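Local atomic coordinates of DUF327 domain-containing protein (Thermotoga maritima MSB8, PDB entry 2P61), a protein that is of unknown function and folds as a single chain of four helices, with a predicted coiled-coil region that includes most of the third. Residues I90-Y95 with G106-L110; K120-L124 with R141-I145. One frame throughout, in Å; residues are numbered along the deposited sequence.

Interaction 1 (I90-Y95 with G106-L110); sequences IEKKIY and GRARL
Set two helical segments nearly antiparallel, with 156° between their N-to-C directions and their axes 10.1 Å apart at closest approach. In register, Ile94 CA lies 6.6 Å from Gly106 CA and Glu91 CA 7.7 Å from Leu110 CA. Leu110, the residue most buried by the contact, has chi1 t and chi2 p and reaches across so that its CD1 sits 3.8 Å from Ile90 CG2, while its CD2 lies 4.0 Å from Glu91 CG and 4.3 Å from Ile94 CG2. Ile94, chi1 m, points toward the other helix and lays CG2 against backbone, 4.0 Å from both Gly106 C and Arg107 N. Tyr95 closes the exposed margin, its ring edge meeting an aliphatic carbon, with CE1 3.8 Å from Arg107 CD. No hydrogen bond crosses; this is van der Waals packing between consecutive antiparallel helices, apolar at Ile90, Ile94 and Leu110 and edged by aliphatic parts of Glu91 and Arg107. Behind it, helix 37-69 backs helix 73-95: Ile90 touches Leu53, and Lys93 makes a salt bridge to Glu50.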
loop_
_atom_site.group_PDB
_atom_site.type_symbol
_atom_site.label_atom_id
_atom_site.label_comp_id
_atom_site.label_asym_id
_atom_site.label_seq_id
_atom_site.Cartn_x
_atom_site.Cartn_y
_atom_site.Cartn_z
ATOM N N ILE A 90 -8.075 -3.630 -0.057
ATOM C CA ILE A 90 -8.679 -2.988 1.126
ATOM C C ILE A 90 -9.958 -2.193 0.828
ATOM O O ILE A 90 -10.856 -2.214 1.667
ATOM C CB ILE A 90 -7.686 -2.050 1.917
ATOM C CG1 ILE A 90 -8.020 -2.005 3.419
ATOM C CG2 ILE A 90 -7.637 -0.635 1.315
ATOM C CD1 ILE A 90 -7.359 -3.104 4.242
ATOM N N GLU A 91 -10.049 -1.496 -0.311
ATOM C CA GLU A 91 -11.331 -0.921 -0.725
ATOM C C GLU A 91 -12.406 -1.975 -0.607
ATOM O O GLU A 91 -13.344 -1.790 0.185
ATOM C CB GLU A 91 -11.339 -0.440 -2.173
ATOM C CG GLU A 91 -11.442 1.064 -2.284
ATOM C CD GLU A 91 -12.124 1.548 -3.577
ATOM O OE1 GLU A 91 -13.100 0.886 -4.061
ATOM O OE2 GLU A 91 -11.689 2.627 -4.074
ATOM N N LYS A 92 -12.253 -3.074 -1.383
ATOM C CA LYS A 92 -13.187 -4.180 -1.377
ATOM C C LYS A 92 -13.536 -4.534 0.046
ATOM O O LYS A 92 -14.662 -4.412 0.436
ATOM C CB LYS A 92 -12.672 -5.389 -2.161
ATOM C CG LYS A 92 -12.533 -5.157 -3.685
ATOM C CD LYS A 92 -12.433 -6.509 -4.472
ATOM C CE LYS A 92 -11.667 -6.385 -5.878
ATOM N NZ LYS A 92 -10.880 -7.656 -6.341
ATOM N N LYS A 93 -12.582 -4.898 0.865
ATOM C CA LYS A 93 -12.916 -5.206 2.243
ATOM C C LYS A 93 -13.661 -4.073 2.986
ATOM O O LYS A 93 -14.647 -4.325 3.664
ATOM C CB LYS A 93 -11.693 -5.654 3.041
ATOM C CG LYS A 93 -12.115 -6.327 4.314
ATOM C CD LYS A 93 -11.036 -6.446 5.372
ATOM C CE LYS A 93 -11.403 -7.614 6.316
ATOM N NZ LYS A 93 -10.205 -8.392 6.808
ATOM N N ILE A 94 -13.223 -2.829 2.893
ATOM C CA ILE A 94 -13.893 -1.834 3.702
ATOM C C ILE A 94 -15.287 -1.593 3.226
ATOM O O ILE A 94 -16.171 -1.481 4.056
ATOM C CB ILE A 94 -13.068 -0.549 3.912
ATOM C CG1 ILE A 94 -12.125 -0.774 5.073
ATOM C CG2 ILE A 94 -13.954 0.689 4.216
ATOM C CD1 ILE A 94 -10.728 -0.354 4.786
ATOM N N TYR A 95 -15.507 -1.555 1.913
ATOM C CA TYR A 95 -16.874 -1.387 1.358
ATOM C C TYR A 95 -17.736 -2.591 1.681
ATOM O O TYR A 95 -18.435 -2.574 2.702
ATOM C CB TYR A 95 -16.894 -1.120 -0.153
ATOM C CG TYR A 95 -16.508 0.276 -0.561
ATOM C CD1 TYR A 95 -16.641 1.352 0.317
ATOM C CD2 TYR A 95 -16.033 0.534 -1.842
ATOM C CE1 TYR A 95 -16.290 2.664 -0.056
ATOM C CE2 TYR A 95 -15.671 1.858 -2.237
ATOM C CZ TYR A 95 -15.813 2.912 -1.326
ATOM O OH TYR A 95 -15.467 4.198 -1.692
ATOM N N GLY A 106 -15.056 4.047 8.710
ATOM C CA GLY A 106 -14.109 3.287 7.884
ATOM C C GLY A 106 -13.876 3.919 6.521
ATOM O O GLY A 106 -12.730 4.141 6.161
ATOM N N ARG A 107 -14.949 4.230 5.766
ATOM C CA ARG A 107 -14.807 4.703 4.415
ATOM C C ARG A 107 -14.184 6.068 4.413
ATOM O O ARG A 107 -13.622 6.514 3.418
ATOM C CB ARG A 107 -16.148 4.846 3.712
ATOM C CG ARG A 107 -17.077 3.684 3.686
ATOM C CD ARG A 107 -18.325 4.115 2.838
ATOM N NE ARG A 107 -19.628 3.578 3.323
ATOM C CZ ARG A 107 -20.793 4.253 3.289
ATOM N NH1 ARG A 107 -20.849 5.515 2.825
ATOM N NH2 ARG A 107 -21.911 3.677 3.747
ATOM N N ALA A 108 -14.357 6.782 5.515
ATOM C CA ALA A 108 -13.896 8.171 5.600
ATOM C C ALA A 108 -12.397 8.168 5.873
ATOM O O ALA A 108 -11.659 8.921 5.252
ATOM C CB ALA A 108 -14.658 8.931 6.696
ATOM N N ARG A 109 -11.926 7.343 6.795
ATOM C CA ARG A 109 -10.471 7.208 6.887
ATOM C C ARG A 109 -9.885 6.800 5.528
ATOM O O ARG A 109 -9.177 7.610 4.889
ATOM C CB ARG A 109 -10.056 6.311 8.027
ATOM C CG ARG A 109 -10.600 6.835 9.368
ATOM C CD ARG A 109 -10.020 6.068 10.517
ATOM N NE ARG A 109 -11.040 5.547 11.431
ATOM C CZ ARG A 109 -11.415 6.174 12.545
ATOM N NH1 ARG A 109 -10.874 7.353 12.878
ATOM N NH2 ARG A 109 -12.346 5.637 13.323
ATOM N N LEU A 110 -10.239 5.623 5.019
ATOM C CA LEU A 110 -9.929 5.287 3.629
ATOM C C LEU A 110 -9.861 6.443 2.641
ATOM O O LEU A 110 -8.868 6.625 1.946
ATOM C CB LEU A 110 -10.907 4.266 3.087
ATOM C CG LEU A 110 -10.577 3.669 1.707
ATOM C CD1 LEU A 110 -9.310 2.768 1.697
ATOM C CD2 LEU A 110 -11.829 2.913 1.259
#

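Interaction 2 (K120-L124 with R141-I145); sequences KLMDL and RIEEI
Both segments are regular alpha-helix and run antiparallel, 167° between their N-to-C directions, with the axes 10.9 Å apart at closest approach. Register is fixed at two places: Lys120 CA is 7.1 Å from Ile145 CA, and Leu124 CA is 7.2 Å from Arg141 CA.

The apolar contacts gather around Ile145 and Leu124. Ile145 has chi1 m and chi2 near 149°, which carries CD1 to 4.0 Å from Leu124 CD2 and 4.3 Å from Leu121 CD2. Leu124, chi1 t with chi2 near 19°, also brings CD2 within 4.3 Å of Ile142 CG1. Farther toward the surface, the aliphatic root of Lys120 joins in, its CB 3.7 Å from Ile145 CG1.

Charged side chains line the more exposed margin. The one ionic contact is a long salt bridge from Lys120, chi1 m, with NZ 3.8 Å from Glu144 OE1. Arg141, with chi1 m and chi2 and chi3 both t, stretches over the other helix until NH1 is 3.6 Å from Asp123 CB and 4.2 Å from Leu124 N. These are packing contacts; the guanidinium finds its hydrogen bond in the connection between the helices, from NE to Ile136 O. No hydrogen bond joins the two segments themselves.

On the buried side, Tyr79 of helix 73-95 touches Leu121, Ile142 and Ile145, and Leu67 and Val68 of helix 37-69 meet Ile142. Two consecutive antiparallel helices joined by a short connection form a helical hairpin, here packed against helices 37-69 and 73-95 of the same chain.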
loop_
_atom_site.group_PDB
_atom_site.type_symbol
_atom_site.label_atom_id
_atom_site.label_comp_id
_atom_site.label_asym_id
_atom_site.label_seq_id
_atom_site.Cartn_x
_atom_site.Cartn_y
_atom_site.Cartn_z
ATOM N N LYS A 120 2.087 11.567 -1.051
ATOM C CA LYS A 120 3.436 11.313 -0.597
ATOM C C LYS A 120 4.149 10.608 -1.705
ATOM O O LYS A 120 5.292 10.917 -2.005
ATOM C CB LYS A 120 3.468 10.467 0.683
ATOM C CG LYS A 120 2.541 10.942 1.728
ATOM C CD LYS A 120 3.303 11.757 2.677
ATOM C CE LYS A 120 3.057 13.286 2.570
ATOM N NZ LYS A 120 3.768 13.902 3.789
ATOM N N LEU A 121 3.462 9.665 -2.324
ATOM C CA LEU A 121 3.894 9.127 -3.606
ATOM C C LEU A 121 4.177 10.213 -4.586
ATOM O O LEU A 121 5.141 10.064 -5.314
ATOM C CB LEU A 121 2.910 8.146 -4.174
ATOM C CG LEU A 121 2.822 6.752 -3.520
ATOM C CD1 LEU A 121 1.862 5.898 -4.328
ATOM C CD2 LEU A 121 4.184 6.137 -3.579
ATOM N N MET A 122 3.447 11.335 -4.623
ATOM C CA MET A 122 3.828 12.360 -5.599
ATOM C C MET A 122 5.010 13.239 -5.112
ATOM O O MET A 122 5.860 13.652 -5.913
ATOM C CB MET A 122 2.614 13.156 -6.095
ATOM C CG MET A 122 2.878 14.356 -7.097
ATOM S SD MET A 122 3.649 14.010 -8.706
ATOM C CE MET A 122 2.504 12.746 -9.213
ATOM N N ASP A 123 5.115 13.508 -3.804
ATOM C CA ASP A 123 6.293 14.119 -3.258
ATOM C C ASP A 123 7.486 13.232 -3.556
ATOM O O ASP A 123 8.457 13.706 -4.065
ATOM C CB ASP A 123 6.152 14.382 -1.750
ATOM C CG ASP A 123 5.036 15.371 -1.431
ATOM O OD1 ASP A 123 4.551 16.044 -2.371
ATOM O OD2 ASP A 123 4.629 15.507 -0.246
ATOM N N LEU A 124 7.427 11.952 -3.255
ATOM C CA LEU A 124 8.562 11.065 -3.476
ATOM C C LEU A 124 9.074 11.129 -4.939
ATOM O O LEU A 124 10.188 11.589 -5.183
ATOM C CB LEU A 124 8.123 9.650 -3.089
ATOM C CG LEU A 124 8.821 8.305 -3.267
ATOM C CD1 LEU A 124 10.250 8.453 -3.486
ATOM C CD2 LEU A 124 8.647 7.619 -1.986
ATOM N N ARG A 141 10.737 8.592 4.106
ATOM C CA ARG A 141 9.558 8.699 3.223
ATOM C C ARG A 141 8.888 7.355 3.083
ATOM O O ARG A 141 7.674 7.298 3.047
ATOM C CB ARG A 141 9.986 9.144 1.838
ATOM C CG ARG A 141 10.318 10.580 1.854
ATOM C CD ARG A 141 10.477 11.113 0.481
ATOM N NE ARG A 141 10.864 12.510 0.586
ATOM C CZ ARG A 141 9.993 13.489 0.656
ATOM N NH1 ARG A 141 8.685 13.241 0.543
ATOM N NH2 ARG A 141 10.445 14.709 0.798
ATOM N N ILE A 142 9.665 6.270 3.057
ATOM C CA ILE A 142 9.032 4.976 2.985
ATOM C C ILE A 142 8.487 4.373 4.334
ATOM O O ILE A 142 7.446 3.721 4.346
ATOM C CB ILE A 142 9.940 4.040 2.205
ATOM C CG1 ILE A 142 9.939 4.472 0.719
ATOM C CG2 ILE A 142 9.533 2.608 2.352
ATOM C CD1 ILE A 142 11.144 3.885 0.034
ATOM N N GLU A 143 9.135 4.598 5.479
ATOM C CA GLU A 143 8.547 4.160 6.696
ATOM C C GLU A 143 7.200 4.845 6.835
ATOM O O GLU A 143 6.179 4.230 7.208
ATOM C CB GLU A 143 9.492 4.456 7.864
ATOM C CG GLU A 143 10.544 3.352 7.908
ATOM C CD GLU A 143 11.832 3.704 8.575
ATOM O OE1 GLU A 143 11.989 4.938 8.909
ATOM O OE2 GLU A 143 12.647 2.702 8.760
ATOM N N GLU A 144 7.166 6.114 6.489
ATOM C CA GLU A 144 5.965 6.869 6.630
ATOM C C GLU A 144 4.853 6.367 5.710
ATOM O O GLU A 144 3.754 6.189 6.199
ATOM C CB GLU A 144 6.255 8.378 6.504
ATOM C CG GLU A 144 5.132 9.230 5.922
ATOM C CD GLU A 144 5.408 10.782 6.031
ATOM O OE1 GLU A 144 6.227 11.366 5.209
ATOM O OE2 GLU A 144 4.740 11.393 6.925
ATOM N N ILE A 145 5.096 6.108 4.415
ATOM C CA ILE A 145 4.055 5.562 3.545
ATOM C C ILE A 145 3.617 4.119 3.958
ATOM O O ILE A 145 2.363 3.806 4.059
ATOM C CB ILE A 145 4.448 5.626 2.031
ATOM C CG1 ILE A 145 4.485 7.047 1.478
ATOM C CG2 ILE A 145 3.538 4.740 1.139
ATOM C CD1 ILE A 145 5.545 7.075 0.406
#

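How the interactions relate
From the N terminus, helix 37-69 leads into helix 73-95, whose last turns enter interaction 1. The chain then passes through a connection in which residues 98-103 are not modelled, and 106-110 closes that loop at the start of helix 105-129. The same helix runs on to 120-124, where interaction 2 opens; the chain turns back and closes it with 141-145 on helix 138-153. The two loops follow in series, neither nested nor crossed. Their centres are 21 Å apart and their nearest atoms about 11 Å, without touching. Helix 105-129 is the shared element, tied near its beginning to helix 73-95 and farther along to helix 138-153.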